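Local coordinates for NAD(P)-dependent oxidoreductase (Pseudomonas putida, PDB 7A3W), which is an imine reductase that binds NADPH and probably uses its hydride for conjugate reduction and reductive amination, at residues 7-12 and 30-35; 88-93 and 116-121; 65-70 and 154-159; 144-149 and 163-168; 274-279 and 287-292. One frame throughout, in Å; residues are numbered along the deposited sequence.

Interaction 1: residues 7-12 and 30-35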
# COMPACT_ATOMS: atom_id res chain seq x y z
N ASN B 7 39.99 -7.70 -12.28
CA ASN B 7 40.30 -8.67 -11.20
C ASN B 7 39.03 -9.00 -10.41
O ASN B 7 39.05 -9.06 -9.17
CB ASN B 7 41.44 -8.20 -10.31
CG ASN B 7 42.21 -9.38 -9.75
OD1 ASN B 7 42.12 -10.50 -10.26
ND2 ASN B 7 42.97 -9.12 -8.69
N LYS B 8 37.94 -9.20 -11.13
CA LYS B 8 36.64 -9.60 -10.54
C LYS B 8 36.36 -11.02 -11.00
O LYS B 8 36.69 -11.41 -12.11
CB LYS B 8 35.56 -8.58 -10.93
CG LYS B 8 35.86 -7.18 -10.42
CD LYS B 8 34.67 -6.42 -9.93
CE LYS B 8 35.05 -5.14 -9.21
NZ LYS B 8 35.15 -4.02 -10.18
N PRO B 9 35.77 -11.88 -10.13
CA PRO B 9 35.57 -13.28 -10.48
C PRO B 9 34.40 -13.48 -11.45
O PRO B 9 33.68 -12.54 -11.74
CB PRO B 9 35.24 -13.90 -9.12
CG PRO B 9 34.49 -12.78 -8.42
CD PRO B 9 35.25 -11.52 -8.81
N SER B 10 34.26 -14.69 -11.98
CA SER B 10 33.21 -15.03 -12.97
C SER B 10 31.89 -15.24 -12.24
O SER B 10 31.89 -15.80 -11.12
CB SER B 10 33.57 -16.22 -13.81
OG SER B 10 32.50 -16.54 -14.72
N VAL B 11 30.79 -14.79 -12.87
CA VAL B 11 29.42 -15.07 -12.39
C VAL B 11 28.65 -15.66 -13.56
O VAL B 11 28.86 -15.20 -14.65
CB VAL B 11 28.74 -13.81 -11.86
CG1 VAL B 11 27.37 -14.15 -11.29
CG2 VAL B 11 29.62 -13.13 -10.82
N SER B 12 27.77 -16.62 -13.30
CA SER B 12 26.87 -17.18 -14.33
C SER B 12 25.43 -16.74 -14.00
O SER B 12 25.09 -16.62 -12.82
CB SER B 12 27.00 -18.67 -14.44
OG SER B 12 28.30 -19.06 -14.90
N ALA B 30 29.76 -3.66 -14.13
CA ALA B 30 30.57 -3.54 -12.90
C ALA B 30 31.94 -4.23 -13.06
O ALA B 30 32.73 -4.21 -12.10
CB ALA B 30 29.80 -4.09 -11.72
N GLY B 31 32.20 -4.86 -14.22
CA GLY B 31 33.53 -5.40 -14.56
C GLY B 31 33.65 -6.88 -14.24
O GLY B 31 34.79 -7.37 -14.20
N TYR B 32 32.54 -7.57 -13.99
CA TYR B 32 32.54 -9.03 -13.72
C TYR B 32 32.54 -9.75 -15.07
O TYR B 32 31.88 -9.27 -16.00
CB TYR B 32 31.35 -9.44 -12.84
CG TYR B 32 31.44 -8.92 -11.43
CD1 TYR B 32 31.14 -7.60 -11.14
CD2 TYR B 32 31.91 -9.72 -10.40
CE1 TYR B 32 31.28 -7.11 -9.85
CE2 TYR B 32 32.05 -9.23 -9.11
CZ TYR B 32 31.72 -7.93 -8.83
OH TYR B 32 31.87 -7.44 -7.57
N GLY B 33 33.26 -10.86 -15.15
CA GLY B 33 33.11 -11.83 -16.24
C GLY B 33 31.74 -12.44 -16.09
O GLY B 33 31.36 -12.76 -14.94
N VAL B 34 30.96 -12.49 -17.15
CA VAL B 34 29.60 -13.10 -17.01
C VAL B 34 29.45 -14.16 -18.08
O VAL B 34 29.61 -13.82 -19.24
CB VAL B 34 28.47 -12.08 -17.10
CG1 VAL B 34 27.12 -12.77 -16.94
CG2 VAL B 34 28.62 -10.98 -16.07
N THR B 35 29.06 -15.36 -17.67
CA THR B 35 28.60 -16.43 -18.57
C THR B 35 27.09 -16.51 -18.44
O THR B 35 26.60 -16.63 -17.30
CB THR B 35 29.28 -17.76 -18.26
OG1 THR B 35 30.68 -17.61 -18.55
CG2 THR B 35 28.70 -18.90 -19.06
O HOH W 1 35.53 -12.46 -14.23
O HOH W 2 32.41 -15.98 -17.56
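The first beta-alpha-beta unit of the Rossmann fold, strand 10-14, helix 18-29 and strand 33-37, is closed here, where Val11 pairs with Val34 and Ser12 with Thr35 in parallel register. Two backbone bonds zip the strands: Val11 N donates to Gly33 O (3.0 Å, N-H...O 163°), and Thr35 N donates to Val11 O at the same length. Both valine side chains turn to the sheet face covered by Leu27 of helix 18-29. The serines and Thr35 take the other face, where one water joins Ser10 OG to Thr35 OG1, and Ser65 hydrogen-bonds Ser10 OG and Ser12 OG; the latter is also bonded to Ala61 O.

Before the strands the pairing opens, and a second water takes over, donating to Lys8 O and accepting from Gly33 N. Tyr32 lies beside this water-bridged start. Its CG lies anti to the carbonyl carbon (chi1 -69°), and the ring reaches Lys8, Pro9 and Val11. Lys8 CD sits over one ring face, 3.7 Å from the centroid in a CH-pi contact, displaced toward the rim near CE1 and CZ. Pro9 runs alongside, its CD 3.9 Å from Tyr32 CE2, while its carbonyl O approaches the ring edge at CD2. Val11 CG2 meets the same CD2 obliquely at 4.1 Å.

Gly31, with positive phi, ends helix 18-29 in a Schellman motif, and the lysine amine binds at this helix end. Beyond CD the Lys8 chain bends at chi4 (89°), and NZ donates to Ala30 O at 3.1 Å, nearly in line with the carbonyl bond.

Interaction 2: residues 88-93 and 116-121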
# COMPACT_ATOMS: atom_id res chain seq x y z
N LEU B 88 26.33 -36.65 -11.47
CA LEU B 88 27.67 -36.58 -10.83
C LEU B 88 28.33 -35.24 -11.15
O LEU B 88 29.51 -35.12 -10.86
CB LEU B 88 28.52 -37.75 -11.34
CG LEU B 88 27.99 -39.15 -11.05
CD1 LEU B 88 28.97 -40.20 -11.55
CD2 LEU B 88 27.67 -39.37 -9.56
N LEU B 89 27.64 -34.28 -11.78
CA LEU B 89 28.29 -32.97 -12.06
C LEU B 89 28.77 -32.43 -10.72
O LEU B 89 28.00 -32.44 -9.75
CB LEU B 89 27.30 -32.03 -12.75
CG LEU B 89 27.93 -30.78 -13.36
CD1 LEU B 89 27.03 -30.19 -14.43
CD2 LEU B 89 28.23 -29.74 -12.30
N ASN B 90 30.03 -32.04 -10.62
CA ASN B 90 30.61 -31.64 -9.32
C ASN B 90 30.40 -30.15 -9.10
O ASN B 90 31.00 -29.37 -9.85
CB ASN B 90 32.10 -31.96 -9.22
CG ASN B 90 32.62 -31.79 -7.81
OD1 ASN B 90 31.89 -31.41 -6.90
ND2 ASN B 90 33.91 -32.04 -7.63
N MET B 91 29.59 -29.77 -8.10
CA MET B 91 29.32 -28.33 -7.83
C MET B 91 30.11 -27.87 -6.60
O MET B 91 29.81 -26.77 -6.07
CB MET B 91 27.83 -28.09 -7.62
CG MET B 91 27.01 -28.43 -8.85
SD MET B 91 25.35 -27.80 -8.69
CE MET B 91 24.53 -28.63 -10.05
N SER B 92 31.05 -28.69 -6.12
CA SER B 92 31.97 -28.31 -5.01
C SER B 92 32.48 -26.88 -5.24
O SER B 92 32.94 -26.59 -6.35
CB SER B 92 33.11 -29.29 -4.87
OG SER B 92 34.16 -28.74 -4.10
N GLY B 93 32.38 -26.03 -4.21
CA GLY B 93 32.91 -24.66 -4.23
C GLY B 93 31.97 -23.68 -4.93
O GLY B 93 32.32 -22.50 -5.02
N GLN B 116 23.27 -32.75 -3.15
CA GLN B 116 23.72 -34.03 -3.78
C GLN B 116 24.91 -33.81 -4.73
O GLN B 116 25.69 -34.75 -4.91
CB GLN B 116 22.56 -34.69 -4.51
CG GLN B 116 21.52 -35.22 -3.53
CD GLN B 116 20.23 -35.65 -4.18
OE1 GLN B 116 19.90 -35.30 -5.31
NE2 GLN B 116 19.47 -36.42 -3.42
N HIS B 117 25.01 -32.63 -5.35
CA HIS B 117 26.10 -32.23 -6.27
C HIS B 117 27.26 -31.57 -5.51
O HIS B 117 28.23 -31.14 -6.17
CB HIS B 117 25.56 -31.26 -7.33
CG HIS B 117 24.80 -31.91 -8.43
ND1 HIS B 117 23.45 -32.17 -8.37
CD2 HIS B 117 25.20 -32.31 -9.65
CE1 HIS B 117 23.05 -32.74 -9.50
NE2 HIS B 117 24.10 -32.80 -10.31
N ASN B 118 27.15 -31.46 -4.17
CA ASN B 118 28.15 -30.83 -3.27
C ASN B 118 28.20 -29.32 -3.52
O ASN B 118 29.21 -28.66 -3.15
CB ASN B 118 29.53 -31.48 -3.39
CG ASN B 118 29.51 -32.94 -2.98
OD1 ASN B 118 29.73 -33.82 -3.80
ND2 ASN B 118 29.21 -33.20 -1.72
N GLY B 119 27.11 -28.76 -4.05
CA GLY B 119 26.95 -27.31 -4.22
C GLY B 119 26.43 -26.69 -2.94
O GLY B 119 26.02 -27.43 -2.02
N LEU B 120 26.49 -25.37 -2.87
CA LEU B 120 25.99 -24.54 -1.76
C LEU B 120 24.77 -23.79 -2.29
O LEU B 120 24.84 -23.33 -3.44
CB LEU B 120 27.06 -23.53 -1.35
CG LEU B 120 28.17 -23.96 -0.39
CD1 LEU B 120 28.30 -25.45 -0.23
CD2 LEU B 120 29.48 -23.34 -0.83
N TYR B 121 23.72 -23.64 -1.49
CA TYR B 121 22.42 -23.11 -1.96
C TYR B 121 21.97 -21.92 -1.13
O TYR B 121 21.93 -21.98 0.14
CB TYR B 121 21.35 -24.20 -1.92
CG TYR B 121 20.05 -23.75 -2.53
CD1 TYR B 121 19.95 -23.46 -3.88
CD2 TYR B 121 18.94 -23.51 -1.74
CE1 TYR B 121 18.76 -23.01 -4.44
CE2 TYR B 121 17.75 -23.05 -2.28
CZ TYR B 121 17.65 -22.82 -3.63
OH TYR B 121 16.44 -22.40 -4.14
O HOH W 3 30.94 -27.15 -1.76
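A Schellman motif that ends helix 104-116 meets the loop leading to strand 95-98, and His117 and Met91 carry the contact. Met91 N donates to His117 O (2.7 Å, N-H...O 158°). The Met91 side chain then lies against the histidine: CG, anti to the carbonyl carbon (chi1 -62°), comes within 3.5 Å of His117 CB, and the extended chain beyond it carries CE over one imidazole face. That methyl is 3.9 Å from the ring centroid, a CH-pi contact offset toward CG and CD2, while SD stands obliquely to the ring. Leu89 CB comes to His117 CD2 at the ring's rim (3.8 Å). The ring's rotation is fixed by ND1, bonded to Arg113 O, and more weakly by NE2 with Asp86 O.

Past the histidine, the backbones draw together through CA-H...O contacts, Ser92 CA to Asn118 O (3.3 Å) and Gly119 CA to Met91 O (3.4 Å). A water links Gly93 N to Asn118 O. Within the loop, Asn90 OD1 accepts from Ser92 N (3.0 Å), the donor standing above the amide plane. This bond defines an Asx turn, set beside the positive-phi Asn118 of the Schellman helix end.

Interaction 3: residues 65-70 and 154-159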
# COMPACT_ATOMS: atom_id res chain seq x y z
N SER B 65 31.57 -20.84 -13.51
CA SER B 65 31.62 -19.86 -12.39
C SER B 65 31.45 -20.56 -11.04
O SER B 65 30.82 -21.64 -10.99
CB SER B 65 30.56 -18.78 -12.57
OG SER B 65 30.63 -18.23 -13.87
N ASN B 66 31.90 -19.90 -9.96
CA ASN B 66 31.62 -20.38 -8.58
C ASN B 66 30.39 -19.64 -8.01
O ASN B 66 30.00 -19.98 -6.90
CB ASN B 66 32.84 -20.24 -7.67
CG ASN B 66 33.11 -18.81 -7.22
OD1 ASN B 66 32.50 -17.87 -7.72
ND2 ASN B 66 33.98 -18.65 -6.24
N LEU B 67 29.78 -18.69 -8.73
CA LEU B 67 28.50 -18.05 -8.33
C LEU B 67 27.50 -18.14 -9.49
O LEU B 67 27.77 -17.59 -10.56
CB LEU B 67 28.73 -16.58 -7.95
CG LEU B 67 27.47 -15.80 -7.59
CD1 LEU B 67 26.74 -16.45 -6.44
CD2 LEU B 67 27.81 -14.35 -7.28
N ILE B 68 26.43 -18.88 -9.29
CA ILE B 68 25.43 -19.23 -10.32
C ILE B 68 24.09 -18.63 -9.91
O ILE B 68 23.46 -19.14 -8.95
CB ILE B 68 25.30 -20.75 -10.48
CG1 ILE B 68 26.63 -21.52 -10.53
CG2 ILE B 68 24.39 -21.04 -11.66
CD1 ILE B 68 27.63 -21.02 -11.55
N ILE B 69 23.63 -17.62 -10.64
CA ILE B 69 22.37 -16.88 -10.31
C ILE B 69 21.27 -17.39 -11.24
O ILE B 69 21.49 -17.40 -12.45
CB ILE B 69 22.57 -15.37 -10.44
CG1 ILE B 69 23.60 -14.87 -9.42
CG2 ILE B 69 21.24 -14.65 -10.32
CD1 ILE B 69 24.15 -13.51 -9.75
N ILE B 70 20.16 -17.84 -10.68
CA ILE B 70 19.03 -18.41 -11.46
C ILE B 70 17.91 -17.38 -11.48
O ILE B 70 17.55 -16.87 -10.41
CB ILE B 70 18.53 -19.71 -10.83
CG1 ILE B 70 19.65 -20.66 -10.44
CG2 ILE B 70 17.50 -20.37 -11.76
CD1 ILE B 70 20.56 -21.06 -11.58
N SER B 154 29.47 -9.25 -1.51
CA SER B 154 29.93 -8.05 -2.26
C SER B 154 29.53 -8.17 -3.74
O SER B 154 29.08 -7.18 -4.31
CB SER B 154 31.39 -7.85 -2.15
OG SER B 154 31.68 -7.53 -0.82
N THR B 155 29.71 -9.33 -4.33
CA THR B 155 29.29 -9.56 -5.73
C THR B 155 27.79 -9.30 -5.84
O THR B 155 27.41 -8.55 -6.74
CB THR B 155 29.64 -10.97 -6.20
OG1 THR B 155 31.06 -11.02 -6.07
CG2 THR B 155 29.22 -11.23 -7.63
N LEU B 156 26.97 -9.91 -4.97
CA LEU B 156 25.50 -9.80 -5.10
C LEU B 156 25.05 -8.36 -4.83
O LEU B 156 24.05 -7.92 -5.42
CB LEU B 156 24.85 -10.79 -4.14
CG LEU B 156 25.08 -12.24 -4.50
CD1 LEU B 156 24.83 -13.14 -3.29
CD2 LEU B 156 24.15 -12.63 -5.66
N LYS B 157 25.83 -7.58 -4.08
CA LYS B 157 25.54 -6.15 -3.80
C LYS B 157 25.59 -5.30 -5.08
O LYS B 157 24.97 -4.25 -5.08
CB LYS B 157 26.48 -5.59 -2.73
CG LYS B 157 25.88 -5.62 -1.32
CD LYS B 157 26.60 -4.72 -0.31
N VAL B 158 26.21 -5.77 -6.15
CA VAL B 158 26.25 -5.05 -7.45
C VAL B 158 24.80 -4.98 -7.98
O VAL B 158 24.44 -4.04 -8.70
CB VAL B 158 27.19 -5.80 -8.41
CG1 VAL B 158 27.00 -5.39 -9.85
CG2 VAL B 158 28.65 -5.68 -7.95
N LEU B 159 23.99 -5.97 -7.60
CA LEU B 159 22.59 -6.08 -8.08
C LEU B 159 21.65 -5.28 -7.18
O LEU B 159 20.65 -4.80 -7.68
CB LEU B 159 22.19 -7.55 -8.10
CG LEU B 159 23.01 -8.43 -9.04
CD1 LEU B 159 22.57 -9.88 -8.89
CD2 LEU B 159 22.91 -7.96 -10.47
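A chi1 of 177° sets Leu67 CG anti to the backbone N, and chi2 of 58° leaves CD2 extended away from CA; there it meets Thr155 CG2, itself anti to the backbone N, tip to tip. Leu67 CD2 and Thr155 CG2 are 3.4 Å apart, tighter than an ordinary methyl contact. Two residues on along the strand, Ile69 CG1 lies anti to the carbonyl carbon; chi2 near 162° then extends CD1 toward the helix. This one methyl serves two partners. It reaches Leu159 CD1 tip to tip at 4.1 Å, and touches Leu156 CD2 at 4.2 Å where the two side chains run alongside in opposite senses. Leu156 CD2 also lies 4.4 Å from Leu67 CD2, bridging the two strand residues.

No hydrogen bond crosses between the segments. Leu67 CA and Thr155 CA, the nearest such pair, are 8.9 Å apart, and buried side-chain ends alone close the distance.

Strand 67-70 runs between strands 10-14 and 95-98 in the parallel part of the Rossmann sheet. Around the methyl cluster, Val11 of strand 10-14 touches both Ile69 and Thr155, and Leu23 of helix 18-29 packs against Ile69 and Leu159, so helices 18-29 and 146-157 share this side of the sheet.

Interaction 4: residues 144-149 and 163-168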
# COMPACT_ATOMS: atom_id res chain seq x y z
N GLY B 144 19.61 -19.14 3.45
CA GLY B 144 20.33 -20.39 3.16
C GLY B 144 21.75 -20.27 3.68
O GLY B 144 21.97 -19.58 4.67
N ASN B 145 22.66 -20.94 3.00
CA ASN B 145 24.04 -21.14 3.47
C ASN B 145 24.66 -19.79 3.77
O ASN B 145 24.84 -18.98 2.85
CB ASN B 145 24.81 -21.94 2.43
CG ASN B 145 26.16 -22.35 2.91
OD1 ASN B 145 26.90 -21.53 3.47
ND2 ASN B 145 26.49 -23.60 2.67
N SER B 146 24.94 -19.55 5.05
CA SER B 146 25.43 -18.24 5.53
C SER B 146 26.86 -18.01 5.03
O SER B 146 27.16 -16.86 4.61
CB SER B 146 25.34 -18.13 7.02
OG SER B 146 25.94 -16.93 7.44
N ASP B 147 27.72 -19.03 5.08
CA ASP B 147 29.14 -18.91 4.66
C ASP B 147 29.17 -18.53 3.17
O ASP B 147 29.93 -17.61 2.78
CB ASP B 147 29.93 -20.19 4.97
CG ASP B 147 30.18 -20.41 6.47
OD1 ASP B 147 29.93 -19.48 7.27
OD2 ASP B 147 30.63 -21.51 6.83
N ALA B 148 28.33 -19.21 2.38
CA ALA B 148 28.23 -19.04 0.92
C ALA B 148 27.70 -17.64 0.59
O ALA B 148 28.33 -16.91 -0.20
CB ALA B 148 27.34 -20.12 0.35
N TYR B 149 26.61 -17.23 1.23
CA TYR B 149 26.06 -15.86 1.03
C TYR B 149 27.14 -14.82 1.34
O TYR B 149 27.43 -13.94 0.51
CB TYR B 149 24.82 -15.60 1.86
CG TYR B 149 24.40 -14.17 1.73
CD1 TYR B 149 23.82 -13.72 0.54
CD2 TYR B 149 24.64 -13.24 2.74
CE1 TYR B 149 23.51 -12.38 0.35
CE2 TYR B 149 24.28 -11.91 2.58
CZ TYR B 149 23.74 -11.48 1.38
OH TYR B 149 23.39 -10.17 1.22
N PRO B 163 20.58 -5.40 0.50
CA PRO B 163 20.15 -6.79 0.63
C PRO B 163 19.79 -7.10 2.09
O PRO B 163 20.27 -6.42 3.00
CB PRO B 163 21.39 -7.56 0.22
CG PRO B 163 22.52 -6.69 0.74
CD PRO B 163 22.06 -5.30 0.38
N LYS B 164 18.95 -8.10 2.29
CA LYS B 164 18.59 -8.59 3.63
C LYS B 164 18.85 -10.09 3.68
O LYS B 164 18.26 -10.84 2.90
CB LYS B 164 17.11 -8.31 3.95
CG LYS B 164 16.66 -6.86 3.75
CD LYS B 164 17.23 -5.85 4.74
CE LYS B 164 17.04 -4.41 4.27
NZ LYS B 164 17.80 -3.47 5.12
N PHE B 165 19.72 -10.53 4.58
CA PHE B 165 19.91 -11.98 4.84
C PHE B 165 18.95 -12.37 5.96
O PHE B 165 19.13 -11.89 7.08
CB PHE B 165 21.37 -12.30 5.12
CG PHE B 165 21.60 -13.77 5.33
CD1 PHE B 165 21.62 -14.65 4.26
CD2 PHE B 165 21.77 -14.28 6.60
CE1 PHE B 165 21.82 -16.01 4.45
CE2 PHE B 165 21.97 -15.64 6.80
CZ PHE B 165 21.99 -16.50 5.73
N LEU B 166 17.94 -13.19 5.66
CA LEU B 166 16.81 -13.54 6.57
C LEU B 166 17.13 -14.75 7.44
O LEU B 166 16.30 -15.06 8.32
CB LEU B 166 15.56 -13.83 5.74
CG LEU B 166 15.06 -12.65 4.89
CD1 LEU B 166 13.78 -13.04 4.16
CD2 LEU B 166 14.85 -11.42 5.74
N GLY B 167 18.26 -15.43 7.21
CA GLY B 167 18.66 -16.57 8.06
C GLY B 167 19.14 -17.74 7.24
O GLY B 167 19.06 -17.70 5.98
N ALA B 168 19.64 -18.76 7.93
CA ALA B 168 20.37 -19.90 7.35
C ALA B 168 19.41 -20.92 6.73
O ALA B 168 19.88 -21.72 5.96
CB ALA B 168 21.22 -20.55 8.41
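Strand 140-144, helix 146-157 and strand 164-165 form a beta-alpha-beta unit at one end of the Rossmann sheet, and Gly144 and Tyr149 of its first two elements meet the last strand and the turn after it. The backbone contributes a single hydrogen bond across the contact, Gly144 N to Gly167 O (3.0 Å). A reciprocal pair of CA-H...O contacts continues it: Gly144 CA to Ala168 O and Ala168 CA to Gly144 O, both 3.1 Å.

Helix 146-157 starts beside this bond. Asn145 is its N-cap, with OD1 accepting from Ala148 N at 2.9 Å.

Aromatic side chains pack between helix and strand. Both Tyr149 and Phe165 set CG anti to the backbone N (chi1 174° and -178°), and the two lie antiparallel, side by side. The planes are nearly parallel, at 17°, but the rings barely overlap, with centroids 5.1 Å apart and Tyr149 CD2 at 3.7 Å from Phe165 CD1. His150 adds an edge-to-face contact to Phe165, and Tyr142 touches both rings.

The Tyr149 side chain crosses Pro163 at about a right angle, its OH 3.4 Å from Pro163 CB, and Gly144 O stands in the plane of the Phe165 ring at its edge, 3.3 Å from CZ.

Interaction 5: residues 274-279 and 287-292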
# COMPACT_ATOMS: atom_id res chain seq x y z
N ARG B 274 -15.77 -7.18 8.52
CA ARG B 274 -16.99 -7.92 8.95
C ARG B 274 -16.57 -9.15 9.76
O ARG B 274 -17.21 -9.43 10.77
CB ARG B 274 -17.89 -8.20 7.75
CG ARG B 274 -18.56 -6.93 7.24
CD ARG B 274 -19.63 -7.23 6.21
NE ARG B 274 -19.75 -6.15 5.25
CZ ARG B 274 -20.24 -4.95 5.52
NH1 ARG B 274 -20.66 -4.66 6.73
NH2 ARG B 274 -20.32 -4.05 4.55
N MET B 275 -15.50 -9.83 9.38
CA MET B 275 -14.87 -10.90 10.20
C MET B 275 -14.67 -10.39 11.62
O MET B 275 -15.05 -11.09 12.56
CB MET B 275 -13.50 -11.31 9.68
CG MET B 275 -13.50 -12.45 8.71
SD MET B 275 -11.81 -12.66 8.06
CE MET B 275 -12.30 -13.20 6.42
N ALA B 276 -14.05 -9.22 11.78
CA ALA B 276 -13.74 -8.63 13.09
C ALA B 276 -15.04 -8.31 13.84
O ALA B 276 -15.13 -8.65 15.04
CB ALA B 276 -12.84 -7.43 12.93
N GLN B 277 -16.02 -7.71 13.17
CA GLN B 277 -17.33 -7.36 13.82
C GLN B 277 -18.00 -8.65 14.33
O GLN B 277 -18.47 -8.65 15.50
CB GLN B 277 -18.25 -6.64 12.84
CG GLN B 277 -17.78 -5.24 12.45
CD GLN B 277 -18.77 -4.59 11.52
OE1 GLN B 277 -19.19 -5.17 10.53
NE2 GLN B 277 -19.16 -3.37 11.84
N THR B 278 -18.05 -9.67 13.48
CA THR B 278 -18.64 -11.00 13.78
C THR B 278 -17.99 -11.57 15.04
O THR B 278 -18.69 -12.29 15.78
CB THR B 278 -18.44 -11.96 12.59
OG1 THR B 278 -19.18 -11.39 11.52
CG2 THR B 278 -18.92 -13.38 12.84
N ALA B 279 -16.71 -11.29 15.27
CA ALA B 279 -15.93 -11.82 16.40
C ALA B 279 -16.05 -10.88 17.61
O ALA B 279 -15.30 -11.09 18.57
CB ALA B 279 -14.49 -12.02 15.97
N ALA B 287 -6.41 -2.60 13.90
CA ALA B 287 -5.35 -3.63 14.02
C ALA B 287 -5.97 -4.99 14.43
O ALA B 287 -5.41 -6.01 14.06
CB ALA B 287 -4.27 -3.18 14.97
N SER B 288 -7.12 -5.00 15.11
CA SER B 288 -7.78 -6.25 15.57
C SER B 288 -8.13 -7.15 14.38
O SER B 288 -8.41 -8.33 14.61
CB SER B 288 -9.00 -5.92 16.40
OG SER B 288 -10.02 -5.34 15.61
N LEU B 289 -8.18 -6.62 13.15
CA LEU B 289 -8.47 -7.45 11.96
C LEU B 289 -7.43 -8.58 11.85
O LEU B 289 -7.80 -9.67 11.43
CB LEU B 289 -8.44 -6.61 10.69
CG LEU B 289 -9.78 -6.09 10.19
CD1 LEU B 289 -10.53 -5.33 11.26
CD2 LEU B 289 -9.55 -5.23 8.97
N PHE B 290 -6.18 -8.34 12.26
CA PHE B 290 -5.12 -9.38 12.23
C PHE B 290 -5.60 -10.62 13.00
O PHE B 290 -5.47 -11.73 12.47
CB PHE B 290 -3.81 -8.87 12.81
CG PHE B 290 -2.69 -9.87 12.80
CD1 PHE B 290 -2.55 -10.79 13.83
CD2 PHE B 290 -1.74 -9.88 11.79
CE1 PHE B 290 -1.49 -11.68 13.85
CE2 PHE B 290 -0.68 -10.77 11.81
CZ PHE B 290 -0.55 -11.67 12.84
N LYS B 291 -6.14 -10.41 14.20
CA LYS B 291 -6.59 -11.51 15.10
C LYS B 291 -7.82 -12.16 14.49
O LYS B 291 -7.93 -13.40 14.56
CB LYS B 291 -6.81 -10.93 16.50
CG LYS B 291 -7.54 -11.81 17.51
CD LYS B 291 -7.77 -11.07 18.82
CE LYS B 291 -8.58 -11.86 19.82
NZ LYS B 291 -7.81 -13.02 20.30
N ALA B 292 -8.72 -11.39 13.86
CA ALA B 292 -9.97 -11.92 13.27
C ALA B 292 -9.63 -12.78 12.04
O ALA B 292 -10.34 -13.77 11.75
CB ALA B 292 -10.88 -10.79 12.88
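Ala292 and Ala276 bring helix 289-293 against helix 264-278 in the helical C-terminal domain, with small side chains on both helices at the point of closest approach. Their CA atoms are only 5.0 Å apart. Ala292 CB rests on the backbone of the opposing helix, 3.6 Å from Ala276 CA and 3.7 Å from Ala276 N, and meets Ala276 CB at 3.9 Å. Ala276 CB in turn touches Leu289 CD1 at 3.5 Å. The leucine comes from one turn earlier in its helix, and its chi2 of 55° places CD1 at the alanine methyl. Leu289 also packs on Leu192 of the second subunit, so the contact borders the dimer partner.

Met275 adds the third large share of the buried surface. Its CB lies 4.2 Å from Ala292 CB, whereas the end of the chain leads away from the other helix.

No hydrogen bond crosses between the helices; the contact is mostly between apolar carbons. Arg274 instead forms a salt bridge with Glu250 of helix 242-258, and Ser288 OG bonds to Asp285 O. Near the end of helix 264-278, Arg274 O accepts twice from Thr278, from N at 2.8 Å and from OG1 at 2.9 Å, the hydroxyl standing above the carbonyl plane.

How the interactions relate
Interactions 1 to 4 belong to the NADPH-binding Rossmann domain, whereas interaction 5 joins helices of the C-terminal domain, its centre 36 Å or more from the centres of the others. Interactions 3 and 5 are buried and mostly apolar; interactions 1, 2 and 4 are partly exposed and mix backbone bonds with ring contacts, with bridging waters in 1 and 2. Interactions 1 and 3 adjoin through neighbouring strands 10-14 and 67-70, where Ser65 of interaction 3 reaches the serines of interaction 1. Helix 146-157 serves interaction 4 at its start and interaction 3 at its end. Interaction 2 reaches interaction 4 through Leu120, which packs on Ala148, and interaction 3 through Gly93, which meets Asn66.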